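Local coordinates for protein ribokinase (Cryptococcus neoformans var. grubii serotype A, PDB 6CW5) that probably phosphorylates D-ribose at O-5, using ATP and a divalent cation such as magnesium, to give D-ribose 5-phosphate, at residues A[99-105]-A[116-122]; A[56-60]-A[82-88]; A[239-243]-A[254-258]; A[202-206]-A[231-237]. One frame throughout, in Å; residues are numbered along the deposited sequence. Where two conformers were deposited one is given.

Interaction 1. Residues A[99-105]-A[116-122]; sequences EVTGRAV and IVLHAGA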
loop_
_atom_site.group_PDB
_atom_site.type_symbol
_atom_site.label_atom_id
_atom_site.label_comp_id
_atom_site.label_asym_id
_atom_site.label_seq_id
_atom_site.Cartn_x
_atom_site.Cartn_y
_atom_site.Cartn_z
ATOM N N GLU A 99 7.221 -2.303 18.977
ATOM C CA GLU A 99 5.884 -1.896 18.554
ATOM C C GLU A 99 4.873 -2.581 19.457
ATOM O O GLU A 99 5.163 -3.614 20.054
ATOM C CB GLU A 99 5.598 -2.259 17.093
ATOM C CG GLU A 99 4.278 -1.722 16.564
ATOM C CD GLU A 99 4.081 -0.232 16.805
ATOM O OE1 GLU A 99 4.413 0.568 15.905
ATOM O OE2 GLU A 99 3.588 0.153 17.891
ATOM N N VAL A 100 3.690 -1.988 19.591
ATOM C CA VAL A 100 2.638 -2.619 20.378
ATOM C C VAL A 100 1.590 -3.176 19.428
ATOM O O VAL A 100 1.369 -2.661 18.323
ATOM C CB VAL A 100 1.995 -1.665 21.409
ATOM C CG1 VAL A 100 3.012 -1.276 22.493
ATOM C CG2 VAL A 100 1.385 -0.438 20.729
ATOM N N THR A 101 0.948 -4.254 19.866
ATOM C CA THR A 101 -0.220 -4.758 19.163
ATOM C C THR A 101 -1.287 -3.666 19.085
ATOM O O THR A 101 -1.460 -2.875 20.021
ATOM C CB THR A 101 -0.733 -5.997 19.910
ATOM O OG1 THR A 101 0.336 -6.957 19.990
ATOM C CG2 THR A 101 -1.903 -6.650 19.176
ATOM N N GLY A 102 -1.999 -3.616 17.955
ATOM C CA GLY A 102 -3.097 -2.684 17.839
ATOM C C GLY A 102 -4.135 -2.917 18.917
ATOM O O GLY A 102 -4.264 -4.009 19.490
ATOM N N ARG A 103 -4.872 -1.853 19.220
ATOM C CA ARG A 103 -5.812 -1.869 20.332
ATOM C C ARG A 103 -7.162 -1.352 19.876
ATOM O O ARG A 103 -7.238 -0.449 19.030
ATOM C CB ARG A 103 -5.289 -1.015 21.492
ATOM C CG ARG A 103 -3.973 -1.545 22.062
ATOM C CD ARG A 103 -3.333 -0.525 22.928
ATOM N NE ARG A 103 -4.213 -0.205 24.042
ATOM C CZ ARG A 103 -4.018 0.818 24.853
ATOM N NH1 ARG A 103 -2.958 1.601 24.677
ATOM N NH2 ARG A 103 -4.874 1.049 25.839
ATOM N N ALA A 104 -8.230 -1.949 20.404
ATOM C CA ALA A 104 -9.564 -1.362 20.284
ATOM C C ALA A 104 -10.007 -0.971 21.675
ATOM O O ALA A 104 -10.116 -1.830 22.552
ATOM C CB ALA A 104 -10.581 -2.318 19.659
ATOM N N VAL A 105 -10.253 0.316 21.888
ATOM C CA VAL A 105 -10.754 0.771 23.177
ATOM C C VAL A 105 -12.266 0.833 23.035
ATOM O O VAL A 105 -12.781 1.691 22.313
ATOM C CB VAL A 105 -10.160 2.126 23.575
ATOM C CG1 VAL A 105 -10.791 2.637 24.856
ATOM C CG2 VAL A 105 -8.663 1.991 23.751
ATOM N N ILE A 116 -16.157 2.444 19.573
ATOM C CA ILE A 116 -14.817 1.879 19.475
ATOM C C ILE A 116 -13.840 2.943 19.002
ATOM O O ILE A 116 -14.105 3.660 18.030
ATOM C CB ILE A 116 -14.797 0.655 18.531
ATOM C CG1 ILE A 116 -15.764 -0.413 19.095
ATOM C CG2 ILE A 116 -13.387 0.092 18.411
ATOM C CD1 ILE A 116 -15.847 -1.699 18.239
ATOM N N VAL A 117 -12.717 3.043 19.693
ATOM C CA VAL A 117 -11.573 3.843 19.263
ATOM C C VAL A 117 -10.448 2.880 18.939
ATOM O O VAL A 117 -10.035 2.099 19.799
ATOM C CB VAL A 117 -11.133 4.830 20.340
ATOM C CG1 VAL A 117 -9.794 5.456 19.935
ATOM C CG2 VAL A 117 -12.243 5.921 20.546
ATOM N N LEU A 118 -9.944 2.937 17.708
ATOM C CA LEU A 118 -8.853 2.057 17.304
ATOM C C LEU A 118 -7.514 2.760 17.475
ATOM O O LEU A 118 -7.395 3.965 17.248
ATOM C CB LEU A 118 -9.033 1.654 15.836
ATOM C CG LEU A 118 -10.255 0.827 15.494
ATOM C CD1 LEU A 118 -10.283 0.597 13.966
ATOM C CD2 LEU A 118 -10.222 -0.490 16.270
ATOM N N HIS A 119 -6.500 2.012 17.893
ATOM C CA HIS A 119 -5.125 2.478 17.817
ATOM C C HIS A 119 -4.389 1.465 16.967
ATOM O O HIS A 119 -4.334 0.296 17.335
ATOM C CB HIS A 119 -4.506 2.578 19.223
ATOM C CG HIS A 119 -3.020 2.721 19.218
ATOM N ND1 HIS A 119 -2.385 3.871 18.799
ATOM C CD2 HIS A 119 -2.040 1.846 19.540
ATOM C CE1 HIS A 119 -1.078 3.709 18.882
ATOM N NE2 HIS A 119 -0.839 2.490 19.338
ATOM N N ALA A 120 -3.893 1.896 15.802
ATOM C CA ALA A 120 -3.389 0.947 14.807
ATOM C C ALA A 120 -2.230 0.119 15.339
ATOM O O ALA A 120 -2.189 -1.103 15.139
ATOM C CB ALA A 120 -2.936 1.689 13.559
ATOM N N GLY A 121 -1.238 0.775 15.945
ATOM C CA GLY A 121 -0.069 0.033 16.434
ATOM C C GLY A 121 0.553 -0.795 15.315
ATOM O O GLY A 121 0.701 -0.336 14.175
ATOM N N ALA A 122 0.867 -2.057 15.625
ATOM C CA ALA A 122 1.515 -2.937 14.656
ATOM C C ALA A 122 0.649 -3.232 13.445
ATOM O O ALA A 122 1.172 -3.684 12.416
ATOM C CB ALA A 122 1.907 -4.260 15.338
HETATM O O HOH W 1 2.092 2.184 18.518
#
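Strands 102-105 and 116-119 run antiparallel, their axes 4.6 Å apart at closest approach and 165° between their N-to-C directions. Two hydrogen-bonded pairs fix the register: R103 N donates to H119 O (2.9 Å) and H119 N to R103 O (2.8 Å), while V105 N to V117 O (2.8 Å) and V117 N to V105 O (2.9 Å) repeat the pattern. A104 and L118 form the non-hydrogen-bonded pair between them. Past the strand, the positive phi of G121 (54°) and the lack of room for a CB, which would clash with V100 O, suit glycine; A122 N donates a hydrogen bond to V100 O (2.8 Å).

A104 CB packs at 3.9 Å on both I116 CG2 and L118 CD2. R103, V105, V117 and H119 occupy the other face, where R103 also forms a salt bridge with E25. A water bridges E99 OE2 (2.6 Å) and H119 NE2 (3.1 Å).

This is a beta hairpin in the small sheet that serves as a lid in ribokinases; A104 touches D24 and L118 touches E146, both predicted substrate-binding residues.

Interaction 2. Residues A[56-60]-A[82-88]; sequences AFAVA and MLESAGV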
loop_
_atom_site.group_PDB
_atom_site.type_symbol
_atom_site.label_atom_id
_atom_site.label_comp_id
_atom_site.label_asym_id
_atom_site.label_seq_id
_atom_site.Cartn_x
_atom_site.Cartn_y
_atom_site.Cartn_z
ATOM N N ALA A 56 -10.485 -14.564 10.808
ATOM C CA ALA A 56 -9.673 -15.767 10.592
ATOM C C ALA A 56 -10.064 -16.870 11.568
ATOM O O ALA A 56 -10.154 -18.050 11.198
ATOM C CB ALA A 56 -8.182 -15.438 10.743
ATOM N N PHE A 57 -10.249 -16.499 12.831
ATOM C CA PHE A 57 -10.674 -17.444 13.854
ATOM C C PHE A 57 -11.992 -18.112 13.472
ATOM O O PHE A 57 -12.188 -19.311 13.708
ATOM C CB PHE A 57 -10.816 -16.693 15.178
ATOM C CG PHE A 57 -10.795 -17.572 16.367
ATOM C CD1 PHE A 57 -9.590 -18.039 16.874
ATOM C CD2 PHE A 57 -11.979 -17.943 16.990
ATOM C CE1 PHE A 57 -9.572 -18.849 18.003
ATOM C CE2 PHE A 57 -11.964 -18.772 18.102
ATOM C CZ PHE A 57 -10.760 -19.219 18.611
ATOM N N ALA A 58 -12.919 -17.335 12.905
ATOM C CA ALA A 58 -14.210 -17.887 12.509
ATOM C C ALA A 58 -14.077 -18.805 11.304
ATOM O O ALA A 58 -14.736 -19.845 11.248
ATOM C CB ALA A 58 -15.203 -16.754 12.223
ATOM N N VAL A 59 -13.224 -18.455 10.335
ATOM C CA VAL A 59 -13.001 -19.384 9.223
ATOM C C VAL A 59 -12.510 -20.711 9.768
ATOM O O VAL A 59 -13.012 -21.778 9.409
ATOM C CB VAL A 59 -12.013 -18.800 8.189
ATOM C CG1 VAL A 59 -11.713 -19.845 7.097
ATOM C CG2 VAL A 59 -12.571 -17.533 7.548
ATOM N N ALA A 60 -11.538 -20.653 10.687
ATOM C CA ALA A 60 -10.967 -21.868 11.257
ATOM C C ALA A 60 -12.000 -22.646 12.065
ATOM O O ALA A 60 -12.100 -23.870 11.952
ATOM C CB ALA A 60 -9.758 -21.507 12.126
ATOM N N MET A 82 -3.412 -18.109 20.575
ATOM C CA MET A 82 -4.818 -18.500 20.469
ATOM C C MET A 82 -5.176 -18.836 19.032
ATOM O O MET A 82 -5.850 -19.837 18.760
ATOM C CB MET A 82 -5.731 -17.374 20.963
ATOM C CG MET A 82 -5.762 -17.135 22.448
ATOM S SD MET A 82 -6.983 -15.850 22.836
ATOM C CE MET A 82 -8.473 -16.578 22.151
ATOM N N LEU A 83 -4.762 -17.979 18.100
ATOM C CA LEU A 83 -5.017 -18.243 16.687
ATOM C C LEU A 83 -4.428 -19.585 16.280
ATOM O O LEU A 83 -5.096 -20.409 15.642
ATOM C CB LEU A 83 -4.425 -17.114 15.844
ATOM C CG LEU A 83 -5.158 -15.780 15.889
ATOM C CD1 LEU A 83 -4.216 -14.659 15.419
ATOM C CD2 LEU A 83 -6.433 -15.851 15.021
ATOM N N GLU A 84 -3.181 -19.841 16.670
ATOM C CA GLU A 84 -2.555 -21.110 16.320
ATOM C C GLU A 84 -3.300 -22.287 16.936
ATOM O O GLU A 84 -3.444 -23.340 16.297
ATOM C CB GLU A 84 -1.085 -21.104 16.751
ATOM C CG GLU A 84 -0.271 -20.097 15.946
ATOM C CD GLU A 84 1.052 -19.713 16.586
ATOM O OE1 GLU A 84 1.259 -20.036 17.772
ATOM O OE2 GLU A 84 1.885 -19.082 15.896
ATOM N N SER A 85 -3.784 -22.143 18.174
ATOM C CA SER A 85 -4.470 -23.283 18.772
ATOM C C SER A 85 -5.791 -23.564 18.071
ATOM O O SER A 85 -6.295 -24.684 18.149
ATOM C CB SER A 85 -4.691 -23.073 20.273
ATOM O OG SER A 85 -5.727 -22.134 20.499
ATOM N N ALA A 86 -6.354 -22.585 17.376
ATOM C CA ALA A 86 -7.572 -22.821 16.609
ATOM C C ALA A 86 -7.315 -23.344 15.199
ATOM O O ALA A 86 -8.272 -23.676 14.499
ATOM C CB ALA A 86 -8.398 -21.539 16.526
ATOM N N GLY A 87 -6.060 -23.437 14.767
ATOM C CA GLY A 87 -5.745 -23.918 13.439
ATOM C C GLY A 87 -5.437 -22.838 12.423
ATOM O O GLY A 87 -5.191 -23.167 11.255
ATOM N N VAL A 88 -5.437 -21.569 12.829
ATOM C CA VAL A 88 -5.114 -20.465 11.923
ATOM C C VAL A 88 -3.612 -20.445 11.673
ATOM O O VAL A 88 -2.814 -20.440 12.618
ATOM C CB VAL A 88 -5.587 -19.131 12.510
ATOM C CG1 VAL A 88 -5.208 -17.966 11.604
ATOM C CG2 VAL A 88 -7.090 -19.175 12.760
#
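F57 reaches with its ring from helix 51-61 to the last turn of helix 77-85, bringing CE1 to 3.3 Å from A86 CB and 3.9 Å from M82 O, with CD1 at 4.3 Å from L83 CD2. Both helices pack on one face of strand 66-73, which lies between them in the chain, so the contact joins neighbouring helices of the alpha/beta core of the PfkB fold. F57 has the largest covered area of any residue here, 81 Å² of the 307 Å² buried in total. Its CA-to-CB bond points sideways, and the t rotamer (chi1 -161°) carries the ring across to the other segment. L83 CD2 and M82 O both lie near the ring plane, at its edge.

The 82-88 segment leaves its helix through a Schellman motif. G87 has phi 100°, where a side chain would jam against the preceding carbonyl; V88 N returns to L83 O at 3.1 Å and G87 N to E84 O at 3.0 Å. This reversal brings V88 back toward the first helix, where A56, A60 and V88 pack together. V66 of strand 66-73 touches both A60 and V88, while M318 touches both F57 and M82. The contact across the segments is apolar packing: V88 CG1 lies 4.0 Å from A56 CB, and V88 CG2 lies 3.6 Å from A60 CB.

Interaction 3. Residues A[239-243]-A[254-258]; sequences KNVGI and CYEPG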
loop_
_atom_site.group_PDB
_atom_site.type_symbol
_atom_site.label_atom_id
_atom_site.label_comp_id
_atom_site.label_asym_id
_atom_site.label_seq_id
_atom_site.Cartn_x
_atom_site.Cartn_y
_atom_site.Cartn_z
ATOM N N LYS A 239 -20.565 -4.116 -11.496
ATOM C CA LYS A 239 -21.652 -5.096 -11.605
ATOM C C LYS A 239 -21.203 -6.511 -11.267
ATOM O O LYS A 239 -22.037 -7.415 -11.198
ATOM C CB LYS A 239 -22.243 -5.034 -13.009
ATOM C CG LYS A 239 -23.060 -3.739 -13.214
ATOM C CD LYS A 239 -23.752 -3.690 -14.575
ATOM C CE LYS A 239 -24.566 -2.383 -14.739
ATOM N NZ LYS A 239 -25.026 -2.249 -16.189
ATOM N N ASN A 240 -19.916 -6.729 -11.038
ATOM C CA ASN A 240 -19.442 -8.081 -10.787
ATOM C C ASN A 240 -19.453 -8.455 -9.301
ATOM O O ASN A 240 -19.172 -9.610 -8.983
ATOM C CB ASN A 240 -18.055 -8.220 -11.393
ATOM C CG ASN A 240 -18.103 -8.061 -12.904
ATOM O OD1 ASN A 240 -19.031 -8.553 -13.540
ATOM N ND2 ASN A 240 -17.154 -7.337 -13.471
ATOM N N VAL A 241 -19.823 -7.534 -8.421
ATOM C CA VAL A 241 -19.697 -7.707 -6.971
ATOM C C VAL A 241 -20.997 -8.267 -6.398
ATOM O O VAL A 241 -22.064 -7.675 -6.589
ATOM C CB VAL A 241 -19.343 -6.377 -6.288
ATOM C CG1 VAL A 241 -19.094 -6.603 -4.771
ATOM C CG2 VAL A 241 -18.115 -5.720 -6.936
ATOM N N GLY A 242 -20.913 -9.417 -5.705
ATOM C CA GLY A 242 -22.039 -9.867 -4.902
ATOM C C GLY A 242 -22.086 -9.102 -3.585
ATOM O O GLY A 242 -21.071 -8.609 -3.093
ATOM N N ILE A 243 -23.283 -8.970 -3.014
ATOM C CA ILE A 243 -23.461 -8.170 -1.799
ATOM C C ILE A 243 -24.207 -8.984 -0.744
ATOM O O ILE A 243 -25.260 -9.567 -1.026
ATOM C CB ILE A 243 -24.216 -6.854 -2.079
ATOM C CG1 ILE A 243 -23.402 -5.965 -3.035
ATOM C CG2 ILE A 243 -24.505 -6.112 -0.759
ATOM C CD1 ILE A 243 -24.234 -4.958 -3.852
ATOM N N CYS A 254 -28.953 -11.175 0.635
ATOM C CA CYS A 254 -27.887 -11.728 -0.187
ATOM C C CYS A 254 -28.211 -11.434 -1.644
ATOM O O CYS A 254 -29.363 -11.591 -2.071
ATOM C CB CYS A 254 -27.745 -13.246 0.069
ATOM S SG CYS A 254 -26.599 -14.149 -1.016
ATOM N N TYR A 255 -27.204 -11.001 -2.401
ATOM C CA TYR A 255 -27.395 -10.635 -3.799
ATOM C C TYR A 255 -26.208 -11.126 -4.611
ATOM O O TYR A 255 -25.068 -10.737 -4.340
ATOM C CB TYR A 255 -27.549 -9.112 -3.967
ATOM C CG TYR A 255 -27.500 -8.660 -5.407
ATOM C CD1 TYR A 255 -28.619 -8.781 -6.219
ATOM C CD2 TYR A 255 -26.341 -8.130 -5.957
ATOM C CE1 TYR A 255 -28.583 -8.381 -7.543
ATOM C CE2 TYR A 255 -26.296 -7.722 -7.277
ATOM C CZ TYR A 255 -27.427 -7.853 -8.064
ATOM O OH TYR A 255 -27.411 -7.456 -9.383
ATOM N N GLU A 256 -26.477 -11.959 -5.613
ATOM C CA GLU A 256 -25.496 -12.233 -6.661
ATOM C C GLU A 256 -25.820 -11.424 -7.900
ATOM O O GLU A 256 -27.004 -11.240 -8.232
ATOM C CB GLU A 256 -25.458 -13.725 -7.031
ATOM C CG GLU A 256 -25.167 -14.616 -5.859
ATOM C CD GLU A 256 -25.136 -16.067 -6.269
ATOM O OE1 GLU A 256 -26.193 -16.723 -6.191
ATOM O OE2 GLU A 256 -24.060 -16.525 -6.702
ATOM N N PRO A 257 -24.788 -10.928 -8.577
ATOM C CA PRO A 257 -25.006 -10.077 -9.752
ATOM C C PRO A 257 -26.070 -10.626 -10.692
ATOM O O PRO A 257 -26.002 -11.784 -11.118
ATOM C CB PRO A 257 -23.630 -10.062 -10.427
ATOM C CG PRO A 257 -22.682 -10.204 -9.290
ATOM C CD PRO A 257 -23.354 -11.142 -8.306
ATOM N N GLY A 258 -27.077 -9.806 -10.966
ATOM C CA GLY A 258 -28.129 -10.143 -11.894
ATOM C C GLY A 258 -29.230 -11.007 -11.328
ATOM O O GLY A 258 -30.185 -11.304 -12.052
#
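Two backbone hydrogen bonds hold these segments together, both between I243 and Y255: I243 N donates to Y255 O at 2.8 Å with an N-H...O angle of 159°, and Y255 N to I243 O at 2.8 Å with a more bent 137°. They define an antiparallel hydrogen-bonded pair, CA-CA 5.0 Å, at the open end of the hairpin formed by strands 242-246 and 252-255. Neighbouring backbone groups find partners alongside: G242 bonds with S190 and with L192 of strand 191-195, and C254 with G262 of strand 262-264.

Beyond the pair the chains stay close without polar bonds. P257 has no N-H to continue the antiparallel pairing, and its ring instead lies against carbonyls, with CB 3.2 Å from K239 O and CG 3.6 Å from N240 O. The Y255 hydroxyl turns back within its own segment, where G258 N donates to Y255 OH at 2.9 Å. Outside the hairpin, N240 N bonds S238 OG and E256 OE1 forms a salt bridge with K259.

I243 CD1 lies 4.4 Å from Y255 CD2, and I228 touches both residues. The chemistry thus implies a division: backbone bonds link I243, Y255 and their neighbours G242 and C254 into the sheet, leaving a largely apolar face, I243 and the Y255 ring, against helix 220-233, where H232 meets the Y255 ring edge-to-face.

Interaction 4. Residues A[202-206]-A[231-237]; sequences LLLAF and LHENDYF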
loop_
_atom_site.group_PDB
_atom_site.type_symbol
_atom_site.label_atom_id
_atom_site.label_comp_id
_atom_site.label_asym_id
_atom_site.label_seq_id
_atom_site.Cartn_x
_atom_site.Cartn_y
_atom_site.Cartn_z
ATOM N N LEU A 202 -21.828 3.697 1.444
ATOM C CA LEU A 202 -21.427 3.577 0.046
ATOM C C LEU A 202 -22.385 4.341 -0.859
ATOM O O LEU A 202 -21.963 5.080 -1.760
ATOM C CB LEU A 202 -21.376 2.111 -0.377
ATOM C CG LEU A 202 -19.986 1.465 -0.263
ATOM C CD1 LEU A 202 -19.601 1.294 1.214
ATOM C CD2 LEU A 202 -20.044 0.122 -1.001
ATOM N N LEU A 203 -23.688 4.128 -0.670
ATOM C CA LEU A 203 -24.649 4.808 -1.533
ATOM C C LEU A 203 -24.469 6.318 -1.455
ATOM O O LEU A 203 -24.516 7.006 -2.479
ATOM C CB LEU A 203 -26.081 4.405 -1.145
ATOM C CG LEU A 203 -26.447 3.010 -1.661
ATOM C CD1 LEU A 203 -27.677 2.515 -0.940
ATOM C CD2 LEU A 203 -26.695 3.018 -3.185
ATOM N N LEU A 204 -24.252 6.847 -0.241
ATOM C CA LEU A 204 -24.062 8.286 -0.081
ATOM C C LEU A 204 -22.792 8.747 -0.780
ATOM O O LEU A 204 -22.772 9.807 -1.409
ATOM C CB LEU A 204 -23.990 8.666 1.401
ATOM C CG LEU A 204 -25.291 8.778 2.192
ATOM C CD1 LEU A 204 -24.991 9.021 3.672
ATOM C CD2 LEU A 204 -26.140 9.895 1.624
ATOM N N ALA A 205 -21.709 7.969 -0.666
ATOM C CA ALA A 205 -20.471 8.365 -1.327
ATOM C C ALA A 205 -20.623 8.309 -2.840
ATOM O O ALA A 205 -19.884 8.995 -3.559
ATOM C CB ALA A 205 -19.310 7.467 -0.861
ATOM N N PHE A 206 -21.546 7.491 -3.337
ATOM C CA PHE A 206 -21.716 7.288 -4.767
ATOM C C PHE A 206 -22.815 8.181 -5.339
ATOM O O PHE A 206 -23.301 7.933 -6.454
ATOM C CB PHE A 206 -22.021 5.806 -5.064
ATOM C CG PHE A 206 -20.875 4.878 -4.710
ATOM C CD1 PHE A 206 -19.621 5.416 -4.409
ATOM C CD2 PHE A 206 -21.049 3.494 -4.730
ATOM C CE1 PHE A 206 -18.550 4.578 -4.081
ATOM C CE2 PHE A 206 -19.992 2.645 -4.424
ATOM C CZ PHE A 206 -18.749 3.195 -4.095
ATOM N N LEU A 231 -27.013 0.061 -5.736
ATOM C CA LEU A 231 -25.562 -0.012 -5.668
ATOM C C LEU A 231 -25.030 -0.812 -6.839
ATOM O O LEU A 231 -24.073 -0.394 -7.496
ATOM C CB LEU A 231 -25.137 -0.620 -4.329
ATOM C CG LEU A 231 -23.643 -0.736 -4.057
ATOM C CD1 LEU A 231 -22.985 0.633 -4.182
ATOM C CD2 LEU A 231 -23.363 -1.346 -2.655
ATOM N N HIS A 232 -25.691 -1.932 -7.162
ATOM C CA HIS A 232 -25.252 -2.772 -8.268
ATOM C C HIS A 232 -25.108 -1.980 -9.555
ATOM O O HIS A 232 -24.160 -2.194 -10.314
ATOM C CB HIS A 232 -26.251 -3.923 -8.477
ATOM C CG HIS A 232 -25.997 -4.729 -9.714
ATOM N ND1 HIS A 232 -24.903 -5.565 -9.830
ATOM C CD2 HIS A 232 -26.699 -4.862 -10.869
ATOM C CE1 HIS A 232 -24.943 -6.173 -11.004
ATOM N NE2 HIS A 232 -26.010 -5.748 -11.663
ATOM N N GLU A 233 -26.054 -1.072 -9.826
ATOM C CA GLU A 233 -26.097 -0.312 -11.066
ATOM C C GLU A 233 -25.237 0.940 -11.037
ATOM O O GLU A 233 -25.115 1.610 -12.076
ATOM C CB GLU A 233 -27.526 0.138 -11.379
ATOM C CG GLU A 233 -28.555 -0.942 -11.343
ATOM C CD GLU A 233 -28.603 -1.727 -12.620
ATOM O OE1 GLU A 233 -28.248 -1.180 -13.688
ATOM O OE2 GLU A 233 -29.003 -2.900 -12.549
ATOM N N ASN A 234 -24.648 1.279 -9.898
ATOM C CA ASN A 234 -24.006 2.579 -9.758
ATOM C C ASN A 234 -22.648 2.572 -10.463
ATOM O O ASN A 234 -21.862 1.643 -10.287
ATOM C CB ASN A 234 -23.846 2.924 -8.267
ATOM C CG ASN A 234 -23.362 4.332 -8.074
ATOM O OD1 ASN A 234 -22.215 4.607 -8.364
ATOM N ND2 ASN A 234 -24.252 5.251 -7.644
ATOM N N ASP A 235 -22.362 3.616 -11.249
ATOM C CA ASP A 235 -21.139 3.594 -12.048
ATOM C C ASP A 235 -19.870 3.652 -11.215
ATOM O O ASP A 235 -18.796 3.338 -11.742
ATOM C CB ASP A 235 -21.105 4.750 -13.043
ATOM C CG ASP A 235 -22.175 4.634 -14.118
ATOM O OD1 ASP A 235 -22.563 3.498 -14.452
ATOM O OD2 ASP A 235 -22.621 5.690 -14.615
ATOM N N TYR A 236 -19.946 4.073 -9.944
ATOM C CA TYR A 236 -18.754 4.033 -9.099
ATOM C C TYR A 236 -18.452 2.633 -8.603
ATOM O O TYR A 236 -17.325 2.371 -8.153
ATOM C CB TYR A 236 -18.897 4.950 -7.873
ATOM C CG TYR A 236 -18.812 6.436 -8.134
ATOM C CD1 TYR A 236 -17.610 7.032 -8.498
ATOM C CD2 TYR A 236 -19.931 7.256 -7.978
ATOM C CE1 TYR A 236 -17.531 8.405 -8.734
ATOM C CE2 TYR A 236 -19.858 8.635 -8.214
ATOM C CZ TYR A 236 -18.659 9.195 -8.583
ATOM O OH TYR A 236 -18.577 10.544 -8.815
ATOM N N PHE A 237 -19.429 1.734 -8.676
ATOM C CA PHE A 237 -19.309 0.397 -8.110
ATOM C C PHE A 237 -18.880 -0.533 -9.243
ATOM O O PHE A 237 -18.247 -0.086 -10.204
ATOM C CB PHE A 237 -20.658 -0.007 -7.485
ATOM C CG PHE A 237 -20.576 -1.119 -6.451
ATOM C CD1 PHE A 237 -19.718 -1.021 -5.358
ATOM C CD2 PHE A 237 -21.386 -2.245 -6.580
ATOM C CE1 PHE A 237 -19.673 -2.026 -4.397
ATOM C CE2 PHE A 237 -21.328 -3.272 -5.650
ATOM C CZ PHE A 237 -20.464 -3.171 -4.561
#
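L231, in the final turns of helix 220-233, packs against helix 196-205: its CD2 lies 4.0 Å from L202 CD2, its CB 4.1 Å from L203 CD2 and its CD1 3.5 Å from F206 CD2. N234, after the helix, makes the one hydrogen bond between the segments, ND2 to F206 O at 3.1 Å (154°). Its OD1 accepts from Y236 N at 2.8 Å, an Asx turn, while F237 N to N234 O (2.9 Å) closes a type I turn over 234-237. Y236 then sets CB over the face of the F206 ring, 3.7 Å from the centroid and 16° off the normal, a CH-pi contact; the two rings barely overlap, their centroids 5.6 Å apart. F237 CD1 meets F206 CE2 at 3.8 Å, and F237 also touches W186 and L192.

F206, with 122 Å² covered, is packed mainly by L231, Y236 CB and F237, with the N234 amide beside it and both amide ends used: hydrophobic burial joins the helix ends, and one directional bond ties the turn to the F206 carbonyl.

Following the chain, the four contacts come in series, none enclosing or crossing another. Interaction 2 closes first, joining two helices that pack on the same face of strand 66-73. Interaction 1 follows as a hairpin of the four-strand small sheet, about 20 Å away between centres and without touching interaction 2. Interaction 4 closes the excursion between helices 196-205 and 220-233, and interaction 3 then closes the hairpin 242-255 in the large sheet. These last two meet directly: I243 CD1 lies 3.9 Å from L231 CD2 and 3.8 Å from F237 CE2, so helix end and sheet share one core. Interactions 1 and 3 lie on opposite sides of the chain's centre.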